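Phosphoribosylaminoimidazole-succinocarboxamide synthase (Ehrlichia chaffeensis str. Arkansas, PDB 3KRE) catalyses the ATP-dependent joining of L-aspartate to 5-amino-1-(5-phospho-D-ribosyl)imidazole-4-carboxylate, forming the succinocarboxamide intermediate of de novo purine biosynthesis. Local coordinates at residues I174-I179 with L199-L204; G86-F91 with Q209-L214; I110-R115 with P137-Y142; T106-E111 with Q162-Q167. All coordinates share one frame; numbering follows the deposited sequence.

Contact 1 of 4, residues I174-I179 with L199-L204; sequences ILSLKI and LEFGKL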
loop_
_atom_site.group_PDB
_atom_site.type_symbol
_atom_site.label_atom_id
_atom_site.label_comp_id
_atom_site.label_asym_id
_atom_site.label_seq_id
_atom_site.Cartn_x
_atom_site.Cartn_y
_atom_site.Cartn_z
ATOM N N ILE A 174 13.282 9.144 -2.074
ATOM C CA ILE A 174 13.680 9.537 -0.703
ATOM C C ILE A 174 12.509 9.239 0.258
ATOM O O ILE A 174 12.696 8.640 1.357
ATOM C CB ILE A 174 14.055 11.018 -0.632
ATOM C CG1 ILE A 174 15.397 11.270 -1.348
ATOM C CG2 ILE A 174 14.079 11.506 0.833
ATOM C CD1 ILE A 174 15.643 12.778 -1.631
ATOM N N LEU A 175 11.308 9.628 -0.152
ATOM C CA LEU A 175 10.107 9.419 0.671
ATOM C C LEU A 175 9.844 7.933 0.862
ATOM O O LEU A 175 9.493 7.508 1.969
ATOM C CB LEU A 175 8.864 10.089 0.038
ATOM C CG LEU A 175 8.843 11.616 0.034
ATOM C CD1 LEU A 175 7.612 12.153 -0.790
ATOM C CD2 LEU A 175 8.848 12.206 1.487
ATOM N N SER A 176 9.975 7.156 -0.219
ATOM C CA SER A 176 9.755 5.710 -0.160
ATOM C C SER A 176 10.703 5.043 0.812
ATOM O O SER A 176 10.285 4.191 1.619
ATOM C CB SER A 176 9.823 5.080 -1.578
ATOM O OG SER A 176 8.741 5.546 -2.359
ATOM N N LEU A 177 11.984 5.396 0.774
ATOM C CA LEU A 177 12.951 4.849 1.707
ATOM C C LEU A 177 12.695 5.310 3.161
ATOM O O LEU A 177 12.906 4.541 4.106
ATOM C CB LEU A 177 14.387 5.208 1.259
ATOM C CG LEU A 177 14.772 4.560 -0.074
ATOM C CD1 LEU A 177 16.138 5.053 -0.612
ATOM C CD2 LEU A 177 14.744 3.005 0.121
ATOM N N LYS A 178 12.281 6.559 3.347
ATOM C CA LYS A 178 11.970 7.063 4.687
ATOM C C LYS A 178 10.751 6.296 5.240
ATOM O O LYS A 178 10.756 5.851 6.398
ATOM C CB LYS A 178 11.707 8.577 4.665
ATOM C CG LYS A 178 11.319 9.214 6.023
ATOM C CD LYS A 178 11.308 10.795 5.971
ATOM C CE LYS A 178 10.574 11.398 7.226
ATOM N NZ LYS A 178 10.471 12.890 7.211
ATOM N N ILE A 179 9.751 6.127 4.397
ATOM C CA ILE A 179 8.548 5.361 4.759
ATOM C C ILE A 179 8.948 3.933 5.112
ATOM O O ILE A 179 8.459 3.365 6.101
ATOM C CB ILE A 179 7.469 5.430 3.627
ATOM C CG1 ILE A 179 6.881 6.834 3.554
ATOM C CG2 ILE A 179 6.333 4.377 3.871
ATOM C CD1 ILE A 179 6.161 7.191 2.247
ATOM N N LEU A 199 3.507 1.433 -2.651
ATOM C CA LEU A 199 2.990 2.763 -2.396
ATOM C C LEU A 199 2.448 3.386 -3.675
ATOM O O LEU A 199 2.933 3.088 -4.773
ATOM C CB LEU A 199 4.106 3.689 -1.896
ATOM C CG LEU A 199 4.803 3.269 -0.615
ATOM C CD1 LEU A 199 5.911 4.305 -0.284
ATOM C CD2 LEU A 199 3.766 3.117 0.551
ATOM N N GLU A 200 1.468 4.270 -3.527
ATOM C CA GLU A 200 1.011 5.140 -4.593
ATOM C C GLU A 200 0.936 6.538 -4.054
ATOM O O GLU A 200 0.586 6.745 -2.878
ATOM C CB GLU A 200 -0.399 4.734 -5.076
ATOM C CG GLU A 200 -0.386 3.382 -5.751
ATOM C CD GLU A 200 -1.770 2.951 -6.194
ATOM O OE1 GLU A 200 -2.593 3.825 -6.563
ATOM O OE2 GLU A 200 -1.997 1.728 -6.214
ATOM N N PHE A 201 1.236 7.492 -4.920
ATOM C CA PHE A 201 1.221 8.890 -4.540
ATOM C C PHE A 201 0.309 9.655 -5.478
ATOM O O PHE A 201 0.091 9.250 -6.621
ATOM C CB PHE A 201 2.617 9.470 -4.654
ATOM C CG PHE A 201 3.611 8.945 -3.603
ATOM C CD1 PHE A 201 3.882 9.663 -2.445
ATOM C CD2 PHE A 201 4.283 7.744 -3.812
ATOM C CE1 PHE A 201 4.809 9.154 -1.504
ATOM C CE2 PHE A 201 5.191 7.256 -2.849
ATOM C CZ PHE A 201 5.453 7.976 -1.745
ATOM N N GLY A 202 -0.141 10.817 -5.015
ATOM C CA GLY A 202 -0.915 11.720 -5.850
ATOM C C GLY A 202 -0.566 13.162 -5.537
ATOM O O GLY A 202 0.259 13.438 -4.668
ATOM N N LYS A 203 -1.146 14.062 -6.295
ATOM C CA LYS A 203 -0.861 15.467 -6.130
ATOM C C LYS A 203 -2.163 16.218 -6.015
ATOM O O LYS A 203 -3.210 15.769 -6.567
ATOM C CB LYS A 203 -0.040 15.984 -7.306
ATOM C CG LYS A 203 1.380 15.452 -7.311
ATOM C CD LYS A 203 2.322 16.332 -8.089
ATOM C CE LYS A 203 2.352 16.030 -9.538
ATOM N NZ LYS A 203 3.242 17.055 -10.251
ATOM N N LEU A 204 -2.088 17.341 -5.283
ATOM C CA LEU A 204 -3.252 18.195 -5.100
ATOM C C LEU A 204 -3.711 18.735 -6.417
ATOM O O LEU A 204 -2.925 19.109 -7.331
ATOM C CB LEU A 204 -3.042 19.347 -4.116
ATOM C CG LEU A 204 -2.521 19.074 -2.697
ATOM C CD1 LEU A 204 -2.103 20.365 -1.996
ATOM C CD2 LEU A 204 -3.574 18.313 -1.878
#

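Contact 2 of 4, residues G86-F91 with Q209-L214; sequences GIKTHF and QSDLFL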
loop_
_atom_site.group_PDB
_atom_site.type_symbol
_atom_site.label_atom_id
_atom_site.label_comp_id
_atom_site.label_asym_id
_atom_site.label_seq_id
_atom_site.Cartn_x
_atom_site.Cartn_y
_atom_site.Cartn_z
ATOM N N GLY A 86 6.189 13.370 9.553
ATOM C CA GLY A 86 6.275 14.404 8.559
ATOM C C GLY A 86 6.009 13.981 7.128
ATOM O O GLY A 86 6.237 14.760 6.198
ATOM N N ILE A 87 5.521 12.766 6.947
ATOM C CA ILE A 87 5.115 12.322 5.617
ATOM C C ILE A 87 3.745 12.931 5.271
ATOM O O ILE A 87 2.821 12.908 6.106
ATOM C CB ILE A 87 5.031 10.782 5.529
ATOM C CG1 ILE A 87 6.380 10.111 5.905
ATOM C CG2 ILE A 87 4.565 10.370 4.152
ATOM C CD1 ILE A 87 7.610 10.428 4.989
ATOM N N LYS A 88 3.647 13.525 4.075
ATOM C CA LYS A 88 2.401 14.106 3.579
ATOM C C LYS A 88 1.537 12.979 3.034
ATOM O O LYS A 88 2.022 12.160 2.237
ATOM C CB LYS A 88 2.698 15.141 2.487
ATOM C CG LYS A 88 3.590 16.269 2.963
ATOM C CD LYS A 88 3.899 17.346 1.918
ATOM C CE LYS A 88 4.921 18.336 2.508
ATOM N NZ LYS A 88 5.227 19.444 1.545
ATOM N N THR A 89 0.262 12.956 3.426
ATOM C CA THR A 89 -0.628 11.858 3.017
ATOM C C THR A 89 -1.997 12.407 2.663
ATOM O O THR A 89 -2.309 13.565 2.981
ATOM C CB THR A 89 -0.847 10.825 4.120
ATOM O OG1 THR A 89 -1.760 11.354 5.087
ATOM C CG2 THR A 89 0.453 10.440 4.814
ATOM N N HIS A 90 -2.827 11.561 2.056
ATOM C CA HIS A 90 -4.196 11.961 1.771
ATOM C C HIS A 90 -5.146 11.813 2.973
ATOM O O HIS A 90 -6.316 12.189 2.919
ATOM C CB HIS A 90 -4.736 11.207 0.564
ATOM C CG HIS A 90 -4.989 9.752 0.796
ATOM N ND1 HIS A 90 -5.724 8.990 -0.091
ATOM C CD2 HIS A 90 -4.672 8.941 1.821
ATOM C CE1 HIS A 90 -5.791 7.751 0.356
ATOM N NE2 HIS A 90 -5.175 7.690 1.522
ATOM N N PHE A 91 -4.634 11.325 4.090
ATOM C CA PHE A 91 -5.533 10.953 5.183
ATOM C C PHE A 91 -6.055 12.180 5.940
ATOM O O PHE A 91 -5.271 13.070 6.354
ATOM C CB PHE A 91 -4.827 9.997 6.134
ATOM C CG PHE A 91 -5.644 9.665 7.350
ATOM C CD1 PHE A 91 -6.608 8.678 7.301
ATOM C CD2 PHE A 91 -5.428 10.341 8.548
ATOM C CE1 PHE A 91 -7.378 8.395 8.428
ATOM C CE2 PHE A 91 -6.188 10.052 9.703
ATOM C CZ PHE A 91 -7.156 9.068 9.633
ATOM N N GLN A 209 2.478 22.963 -8.306
ATOM C CA GLN A 209 3.642 22.824 -7.406
ATOM C C GLN A 209 3.354 21.927 -6.209
ATOM O O GLN A 209 4.118 21.907 -5.232
ATOM C CB GLN A 209 4.100 24.209 -6.936
ATOM C CG GLN A 209 4.551 25.121 -8.074
ATOM C CD GLN A 209 5.787 24.615 -8.766
ATOM O OE1 GLN A 209 6.525 23.815 -8.204
ATOM N NE2 GLN A 209 6.032 25.089 -9.977
ATOM N N SER A 210 2.284 21.142 -6.304
ATOM C CA SER A 210 1.905 20.215 -5.249
ATOM C C SER A 210 3.081 19.291 -4.906
ATOM O O SER A 210 3.790 18.828 -5.794
ATOM C CB SER A 210 0.740 19.362 -5.724
ATOM O OG SER A 210 0.337 18.456 -4.741
ATOM N N ASP A 211 3.277 19.024 -3.627
ATOM C CA ASP A 211 4.224 17.971 -3.242
ATOM C C ASP A 211 3.503 16.624 -3.457
ATOM O O ASP A 211 2.333 16.580 -3.863
ATOM C CB ASP A 211 4.688 18.191 -1.801
ATOM C CG ASP A 211 6.010 17.493 -1.454
ATOM O OD1 ASP A 211 6.582 16.717 -2.266
ATOM O OD2 ASP A 211 6.484 17.763 -0.326
ATOM N N LEU A 212 4.225 15.530 -3.221
ATOM C CA LEU A 212 3.731 14.195 -3.423
ATOM C C LEU A 212 3.049 13.736 -2.134
ATOM O O LEU A 212 3.650 13.785 -1.047
ATOM C CB LEU A 212 4.912 13.270 -3.762
ATOM C CG LEU A 212 5.655 13.608 -5.056
ATOM C CD1 LEU A 212 6.928 12.701 -5.223
ATOM C CD2 LEU A 212 4.707 13.503 -6.257
ATOM N N PHE A 213 1.783 13.365 -2.248
ATOM C CA PHE A 213 0.987 12.910 -1.111
ATOM C C PHE A 213 0.822 11.427 -1.198
ATOM O O PHE A 213 0.336 10.918 -2.200
ATOM C CB PHE A 213 -0.380 13.581 -1.105
ATOM C CG PHE A 213 -0.288 15.046 -0.716
ATOM C CD1 PHE A 213 -0.556 15.451 0.578
ATOM C CD2 PHE A 213 0.180 15.973 -1.631
ATOM C CE1 PHE A 213 -0.425 16.771 0.951
ATOM C CE2 PHE A 213 0.344 17.339 -1.245
ATOM C CZ PHE A 213 0.015 17.718 0.012
ATOM N N LEU A 214 1.112 10.743 -0.104
ATOM C CA LEU A 214 0.873 9.314 -0.055
ATOM C C LEU A 214 -0.644 9.026 -0.094
ATOM O O LEU A 214 -1.442 9.625 0.648
ATOM C CB LEU A 214 1.478 8.694 1.201
ATOM C CG LEU A 214 1.512 7.172 1.224
ATOM C CD1 LEU A 214 2.490 6.627 0.172
ATOM C CD2 LEU A 214 1.916 6.747 2.632
HETATM O O HOH W 1 4.441 11.916 0.797
#

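Contact 3 of 4, residues I110-R115 with P137-Y142; sequences IEVVIR and PIIEFY. With EDO (1,2-ethanediol), chain F; EDO (1,2-ethanediol), chain L.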
loop_
_atom_site.group_PDB
_atom_site.type_symbol
_atom_site.label_atom_id
_atom_site.label_comp_id
_atom_site.label_asym_id
_atom_site.label_seq_id
_atom_site.Cartn_x
_atom_site.Cartn_y
_atom_site.Cartn_z
ATOM N N ILE A 110 1.815 5.425 -11.118
ATOM C CA ILE A 110 2.989 4.596 -10.800
ATOM C C ILE A 110 2.742 3.860 -9.484
ATOM O O ILE A 110 2.227 4.470 -8.541
ATOM C CB ILE A 110 4.239 5.489 -10.587
ATOM C CG1 ILE A 110 4.522 6.338 -11.831
ATOM C CG2 ILE A 110 5.453 4.636 -10.203
ATOM C CD1 ILE A 110 5.622 7.382 -11.632
ATOM N N GLU A 111 3.117 2.600 -9.402
ATOM C CA GLU A 111 3.172 1.864 -8.139
ATOM C C GLU A 111 4.650 1.810 -7.786
ATOM O O GLU A 111 5.461 1.433 -8.632
ATOM C CB GLU A 111 2.645 0.467 -8.316
ATOM C CG GLU A 111 1.176 0.465 -8.653
ATOM C CD GLU A 111 0.602 -0.905 -8.626
ATOM O OE1 GLU A 111 0.939 -1.707 -9.524
ATOM O OE2 GLU A 111 -0.205 -1.176 -7.727
ATOM N N VAL A 112 5.002 2.223 -6.575
ATOM C CA VAL A 112 6.376 2.141 -6.115
ATOM C C VAL A 112 6.453 0.923 -5.214
ATOM O O VAL A 112 5.731 0.834 -4.218
ATOM C CB VAL A 112 6.784 3.401 -5.342
ATOM C CG1 VAL A 112 8.264 3.346 -5.019
ATOM C CG2 VAL A 112 6.408 4.683 -6.150
ATOM N N VAL A 113 7.304 -0.030 -5.573
ATOM C CA VAL A 113 7.461 -1.233 -4.762
ATOM C C VAL A 113 8.808 -1.159 -4.104
ATOM O O VAL A 113 9.802 -0.934 -4.787
ATOM C CB VAL A 113 7.315 -2.531 -5.586
ATOM C CG1 VAL A 113 7.633 -3.735 -4.717
ATOM C CG2 VAL A 113 5.888 -2.642 -6.203
ATOM N N ILE A 114 8.827 -1.307 -2.785
ATOM C CA ILE A 114 10.025 -1.257 -1.971
ATOM C C ILE A 114 10.232 -2.656 -1.380
ATOM O O ILE A 114 9.339 -3.203 -0.723
ATOM C CB ILE A 114 9.920 -0.210 -0.827
ATOM C CG1 ILE A 114 9.637 1.192 -1.377
ATOM C CG2 ILE A 114 11.217 -0.157 -0.079
ATOM C CD1 ILE A 114 8.169 1.480 -1.648
ATOM N N ARG A 115 11.399 -3.234 -1.621
ATOM C CA ARG A 115 11.694 -4.622 -1.186
ATOM C C ARG A 115 12.873 -4.671 -0.220
ATOM O O ARG A 115 13.983 -4.169 -0.531
ATOM C CB ARG A 115 12.007 -5.495 -2.404
ATOM C CG ARG A 115 11.001 -5.411 -3.561
ATOM C CD ARG A 115 11.324 -6.392 -4.649
ATOM N NE ARG A 115 10.390 -6.273 -5.763
ATOM C CZ ARG A 115 9.207 -6.884 -5.840
ATOM N NH1 ARG A 115 8.793 -7.691 -4.886
ATOM N NH2 ARG A 115 8.458 -6.710 -6.906
ATOM N N PRO A 137 17.585 -1.703 0.594
ATOM C CA PRO A 137 16.260 -1.912 -0.054
ATOM C C PRO A 137 16.262 -1.643 -1.556
ATOM O O PRO A 137 16.969 -0.738 -2.047
ATOM C CB PRO A 137 15.338 -0.894 0.636
ATOM C CG PRO A 137 16.053 -0.458 1.864
ATOM C CD PRO A 137 17.536 -0.718 1.680
ATOM N N ILE A 138 15.433 -2.395 -2.264
ATOM C CA ILE A 138 15.284 -2.273 -3.690
ATOM C C ILE A 138 13.917 -1.681 -4.060
ATOM O O ILE A 138 12.884 -2.274 -3.793
ATOM C CB ILE A 138 15.450 -3.637 -4.404
ATOM C CG1 ILE A 138 16.854 -4.167 -4.169
ATOM C CG2 ILE A 138 15.195 -3.486 -5.929
ATOM C CD1 ILE A 138 17.115 -5.582 -4.625
ATOM N N ILE A 139 13.958 -0.543 -4.735
ATOM C CA ILE A 139 12.802 0.113 -5.254
ATOM C C ILE A 139 12.637 -0.276 -6.707
ATOM O O ILE A 139 13.595 -0.206 -7.485
ATOM C CB ILE A 139 12.921 1.613 -5.173
ATOM C CG1 ILE A 139 12.891 2.018 -3.706
ATOM C CG2 ILE A 139 11.751 2.296 -5.942
ATOM C CD1 ILE A 139 13.075 3.476 -3.459
ATOM N N GLU A 140 11.432 -0.676 -7.042
ATOM C CA GLU A 140 11.020 -0.894 -8.428
ATOM C C GLU A 140 9.744 -0.109 -8.728
ATOM O O GLU A 140 8.858 0.011 -7.862
ATOM C CB GLU A 140 10.784 -2.370 -8.661
ATOM C CG GLU A 140 12.008 -3.321 -8.546
ATOM C CD GLU A 140 11.660 -4.774 -8.815
ATOM O OE1 GLU A 140 10.626 -5.231 -8.290
ATOM O OE2 GLU A 140 12.401 -5.452 -9.558
ATOM N N PHE A 141 9.645 0.405 -9.956
ATOM C CA PHE A 141 8.493 1.186 -10.395
ATOM C C PHE A 141 7.654 0.425 -11.399
ATOM O O PHE A 141 8.205 -0.237 -12.275
ATOM C CB PHE A 141 8.969 2.481 -11.057
ATOM C CG PHE A 141 9.693 3.395 -10.132
ATOM C CD1 PHE A 141 8.992 4.135 -9.193
ATOM C CD2 PHE A 141 11.087 3.530 -10.190
ATOM C CE1 PHE A 141 9.643 5.015 -8.346
ATOM C CE2 PHE A 141 11.751 4.396 -9.308
ATOM C CZ PHE A 141 11.030 5.141 -8.392
ATOM N N TYR A 142 6.320 0.543 -11.282
ATOM C CA TYR A 142 5.412 -0.083 -12.240
ATOM C C TYR A 142 4.393 0.929 -12.708
ATOM O O TYR A 142 3.956 1.764 -11.952
ATOM C CB TYR A 142 4.710 -1.288 -11.626
ATOM C CG TYR A 142 5.661 -2.348 -11.177
ATOM C CD1 TYR A 142 5.908 -3.451 -11.967
ATOM C CD2 TYR A 142 6.342 -2.231 -9.956
ATOM C CE1 TYR A 142 6.785 -4.415 -11.578
ATOM C CE2 TYR A 142 7.235 -3.192 -9.558
ATOM C CZ TYR A 142 7.444 -4.302 -10.376
ATOM O OH TYR A 142 8.342 -5.275 -9.992
HETATM C C1 EDO F . 2.718 -4.027 -9.841
HETATM O O1 EDO F . 1.385 -4.355 -9.428
HETATM C C2 EDO F . 3.670 -4.594 -8.822
HETATM O O2 EDO F . 3.550 -6.006 -8.923
HETATM C C1 EDO L . 19.458 1.950 -2.082
HETATM O O1 EDO L . 18.889 1.190 -0.995
HETATM C C2 EDO L . 20.215 1.006 -3.021
HETATM O O2 EDO L . 19.468 -0.221 -3.254
#

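Contact 4 of 4, residues T106-E111 with Q162-Q167; sequences TIIPIE and QWLTNQ. With EDO (1,2-ethanediol), chain F.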
loop_
_atom_site.group_PDB
_atom_site.type_symbol
_atom_site.label_atom_id
_atom_site.label_comp_id
_atom_site.label_asym_id
_atom_site.label_seq_id
_atom_site.Cartn_x
_atom_site.Cartn_y
_atom_site.Cartn_z
ATOM N N THR A 106 -5.158 13.827 -7.524
ATOM C CA THR A 106 -4.914 13.078 -8.747
ATOM C C THR A 106 -3.785 12.108 -8.532
ATOM O O THR A 106 -2.701 12.517 -8.144
ATOM C CB THR A 106 -4.637 13.991 -9.936
ATOM O OG1 THR A 106 -5.781 14.839 -10.109
ATOM C CG2 THR A 106 -4.484 13.169 -11.198
ATOM N N ILE A 107 -4.065 10.828 -8.752
ATOM C CA ILE A 107 -3.094 9.791 -8.446
ATOM C C ILE A 107 -2.136 9.724 -9.625
ATOM O O ILE A 107 -2.561 9.729 -10.779
ATOM C CB ILE A 107 -3.761 8.430 -8.198
ATOM C CG1 ILE A 107 -4.735 8.524 -7.019
ATOM C CG2 ILE A 107 -2.719 7.327 -7.897
ATOM C CD1 ILE A 107 -4.073 8.959 -5.734
ATOM N N ILE A 108 -0.852 9.704 -9.332
ATOM C CA ILE A 108 0.189 9.474 -10.334
ATOM C C ILE A 108 0.167 7.973 -10.703
ATOM O O ILE A 108 0.133 7.118 -9.840
ATOM C CB ILE A 108 1.565 9.906 -9.789
ATOM C CG1 ILE A 108 1.581 11.406 -9.471
ATOM C CG2 ILE A 108 2.734 9.487 -10.728
ATOM C CD1 ILE A 108 2.390 11.724 -8.292
ATOM N N PRO A 109 0.201 7.648 -11.989
ATOM C CA PRO A 109 -0.121 6.261 -12.326
ATOM C C PRO A 109 1.091 5.329 -12.240
ATOM O O PRO A 109 1.335 4.537 -13.175
ATOM C CB PRO A 109 -0.601 6.384 -13.764
ATOM C CG PRO A 109 0.283 7.409 -14.321
ATOM C CD PRO A 109 0.561 8.413 -13.196
ATOM N N ILE A 110 1.815 5.425 -11.118
ATOM C CA ILE A 110 2.989 4.596 -10.800
ATOM C C ILE A 110 2.742 3.860 -9.484
ATOM O O ILE A 110 2.227 4.470 -8.541
ATOM C CB ILE A 110 4.239 5.489 -10.587
ATOM C CG1 ILE A 110 4.522 6.338 -11.831
ATOM C CG2 ILE A 110 5.453 4.636 -10.203
ATOM C CD1 ILE A 110 5.622 7.382 -11.632
ATOM N N GLU A 111 3.117 2.600 -9.402
ATOM C CA GLU A 111 3.172 1.864 -8.139
ATOM C C GLU A 111 4.650 1.810 -7.786
ATOM O O GLU A 111 5.461 1.433 -8.632
ATOM C CB GLU A 111 2.645 0.467 -8.316
ATOM C CG GLU A 111 1.176 0.465 -8.653
ATOM C CD GLU A 111 0.602 -0.905 -8.626
ATOM O OE1 GLU A 111 0.939 -1.707 -9.524
ATOM O OE2 GLU A 111 -0.205 -1.176 -7.727
ATOM N N GLN A 162 6.615 12.052 -18.688
ATOM C CA GLN A 162 6.297 13.187 -17.833
ATOM C C GLN A 162 5.275 12.848 -16.744
ATOM O O GLN A 162 4.463 13.674 -16.369
ATOM C CB GLN A 162 5.887 14.393 -18.683
ATOM C CG GLN A 162 7.025 14.871 -19.565
ATOM C CD GLN A 162 6.717 16.161 -20.276
ATOM O OE1 GLN A 162 7.240 17.219 -19.909
ATOM N NE2 GLN A 162 5.857 16.100 -21.273
ATOM N N TRP A 163 5.355 11.633 -16.210
ATOM C CA TRP A 163 4.549 11.261 -15.060
ATOM C C TRP A 163 5.070 11.911 -13.785
ATOM O O TRP A 163 4.281 12.209 -12.889
ATOM C CB TRP A 163 4.492 9.769 -14.885
ATOM C CG TRP A 163 3.877 9.083 -16.025
ATOM C CD1 TRP A 163 2.961 9.593 -16.923
ATOM C CD2 TRP A 163 4.099 7.735 -16.404
ATOM N NE1 TRP A 163 2.632 8.640 -17.848
ATOM C CE2 TRP A 163 3.307 7.482 -17.547
ATOM C CE3 TRP A 163 4.896 6.714 -15.899
ATOM C CZ2 TRP A 163 3.289 6.242 -18.179
ATOM C CZ3 TRP A 163 4.889 5.477 -16.532
ATOM C CH2 TRP A 163 4.083 5.248 -17.658
ATOM N N LEU A 164 6.399 12.116 -13.737
ATOM C CA LEU A 164 7.068 12.904 -12.710
ATOM C C LEU A 164 8.202 13.706 -13.359
ATOM O O LEU A 164 8.725 13.334 -14.414
ATOM C CB LEU A 164 7.664 12.001 -11.628
ATOM C CG LEU A 164 6.712 11.131 -10.821
ATOM C CD1 LEU A 164 7.505 10.131 -9.999
ATOM C CD2 LEU A 164 5.763 11.984 -9.960
ATOM N N THR A 165 8.548 14.819 -12.736
ATOM C CA THR A 165 9.763 15.538 -13.060
ATOM C C THR A 165 10.970 14.862 -12.410
ATOM O O THR A 165 10.849 13.963 -11.570
ATOM C CB THR A 165 9.726 16.986 -12.538
ATOM O OG1 THR A 165 9.766 16.960 -11.099
ATOM C CG2 THR A 165 8.502 17.715 -13.037
ATOM N N ASN A 166 12.148 15.311 -12.811
ATOM C CA ASN A 166 13.393 14.817 -12.228
ATOM C C ASN A 166 13.383 15.001 -10.726
ATOM O O ASN A 166 13.692 14.068 -9.992
ATOM C CB ASN A 166 14.617 15.514 -12.839
ATOM C CG ASN A 166 15.437 14.592 -13.694
ATOM O OD1 ASN A 166 16.095 13.675 -13.179
ATOM N ND2 ASN A 166 15.402 14.808 -15.001
ATOM N N GLN A 167 13.011 16.193 -10.270
ATOM C CA GLN A 167 12.984 16.507 -8.821
ATOM C C GLN A 167 11.982 15.600 -8.061
ATOM O O GLN A 167 12.297 15.082 -6.987
ATOM C CB GLN A 167 12.656 17.994 -8.552
HETATM C C1 EDO F . 2.718 -4.027 -9.841
HETATM O O1 EDO F . 1.385 -4.355 -9.428
HETATM C C2 EDO F . 3.670 -4.594 -8.822
HETATM O O2 EDO F . 3.550 -6.006 -8.923
#

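Contact 1 of 4, residues I174-I179 with L199-L204
Leu175 opens the contact by laying its CD1 branch obliquely against the Phe201 ring, 4.2 Å from CE1; a branched aliphatic chain suits a helix position that faces an aromatic side chain. One residue on, the small Ser176 stands where the backbones come nearest, its CA 7.7 Å from Leu199 CA. Its OG lies anti to its own carbonyl carbon (chi1 -66°) and hydrogen-bonds to the carbonyl O of Ile172, one turn back. That bond satisfies a buried polar atom whose other neighbours are apolar: OG is 3.7 Å from Leu199 CD1 and rests obliquely by the Phe201 ring. A turn further, Ile179 reaches for Leu199 tip to tip, CD1 to CD1 at 3.8 Å, and the same Ile179 methyl comes within 4.1 Å of Phe201 CZ. Leu199 and Phe201, two apart in an extended chain, both point to the helix. This is the layered alpha/beta arrangement, helix 166-189 packing its apolar side on strand 192-204 of the large antiparallel sheet.

Contact 2 of 4, residues G86-F91 with Q209-L214
Lys88 places CG anti to its carbonyl carbon (chi1 -59°) and then runs fully extended, while Asp211 turns its carboxylate anti to its backbone N (chi1 -159°). The two side chains cross at about a right angle, and Lys88 NZ forms a salt bridge with Asp211 OD2 (2.8 Å), using the anti lone pair of that oxygen. A long, flexible lysine suits this solvent-exposed position; Lys171 is a second cationic partner of OD2. Between the main chains lies a single beta bridge, Thr89 with Leu214, which ties the loop after helix 67-84 to the short strand 213-214: Leu214 N donates to Lys88 O at 2.9 Å in a nearly straight bond (173°), and His90 N donates to Leu214 O at 2.8 Å. Thr89 OG1 accepts from Phe91 N, an ST turn that bends the chain just past the bridge. Lys88 CB makes an off-centre CH-pi contact with Phe213, 4.2 Å from the ring centroid. A water donates to both Lys88 O and Leu212 O, linking the segments beside the bridge.

Contact 3 of 4, residues I110-R115 with P137-Y142
Three donors converge on one carboxylate oxygen, Glu140 OE1: Arg115 NE at 2.7 Å, Arg115 NH2 at 3.0 Å and Tyr142 OH at 2.8 Å. The two nitrogens form a side-on salt bridge, with OE1 close to the guanidinium plane and that plane 85° from the carboxylate. NE comes from above the carboxylate plane, NH2 nearly along the C-O axis. Extended from CG to NE, Arg115 runs back along its strand and lays its guanidinium over Val113, whose CG1 sits 3.7 Å beneath the centre. Such a concentration of donors would be expected to favour the charged carboxylate, and Arg125 takes the other oxygen, OE2. Val113 CG2 packs obliquely on the Tyr142 ring, 3.7 Å from CE2, while a 1,2-ethanediol, probably from the crystallisation liquor, covers one ring face. On the other face of the sheet Val112 CG1 meets Ile139 CG2, Val112 CG2 reaches the edge of the Phe141 ring 3.9 Å from CE1, and Ile114 runs alongside Ile139; these beta-branched residues suit extended strands and a face packed under helix 166-189. The backbones form a regular antiparallel ladder, Glu111, Val113 and Arg115 occupying hydrogen-bonded pairs with Tyr142, Glu140 and Ile138. Strand 110-115 is flanked on its other side by strand 192-204, while Phe122 of helix 120-126 touches Arg115, Ile138 and Glu140.

Contact 4 of 4, residues T106-E111 with Q162-Q167
Leu164 CD2 and Ile108 CD1 meet at 3.8 Å in the tight, buried half of this contact, their side chains crossing at about a right angle. The other leucine methyl, CD1, packs on Ile110 CD1 in one of the two modelled conformers of that isoleucine. Leu164 holds CG anti to its carbonyl carbon (chi1 -62°), and this torsion turns the fork toward the two isoleucines. They flank Pro109, the centre of an inverse gamma turn at the join between strands 99-107 and 110-115, which presents all three side chains to the connection between helices 155-160 and 166-189. The Pro109-Trp163 side is partly exposed to solvent, and its contacts are longer. Here Pro109 CG lies over one face of the Trp163 indole, a CH-pi contact 4.2 Å from the centroid of the five-membered ring and only 3° off its normal; a rigid proline ring suits such a flat surface. In the same conformer Ile110 CG1 approaches Trp163 CE3 obliquely, and the indole also stacks with Tyr143.

How the contacts relate
From the N terminus, helix 67-84 leads into 86-91, the first half of contact 2, whose partner 209-214 comes more than a hundred residues later. The wide loop it closes encloses the other three contacts. Contacts 3 and 4 start from overlapping segments sharing Ile110 and Glu111: contact 3 closes first, with 137-142, and contact 4 closes with 162-167, at the entrance to helix 166-189. Contact 1 follows in series, joining that helix to strand 192-204. This strand lies next to strands 99-107, 110-115 and 213-214, bonding through its backbone to Val112, to Thr106 and Ile108, and to Phe213. Leu212 also packs on Ile108 and Leu164, linking contacts 2 and 4.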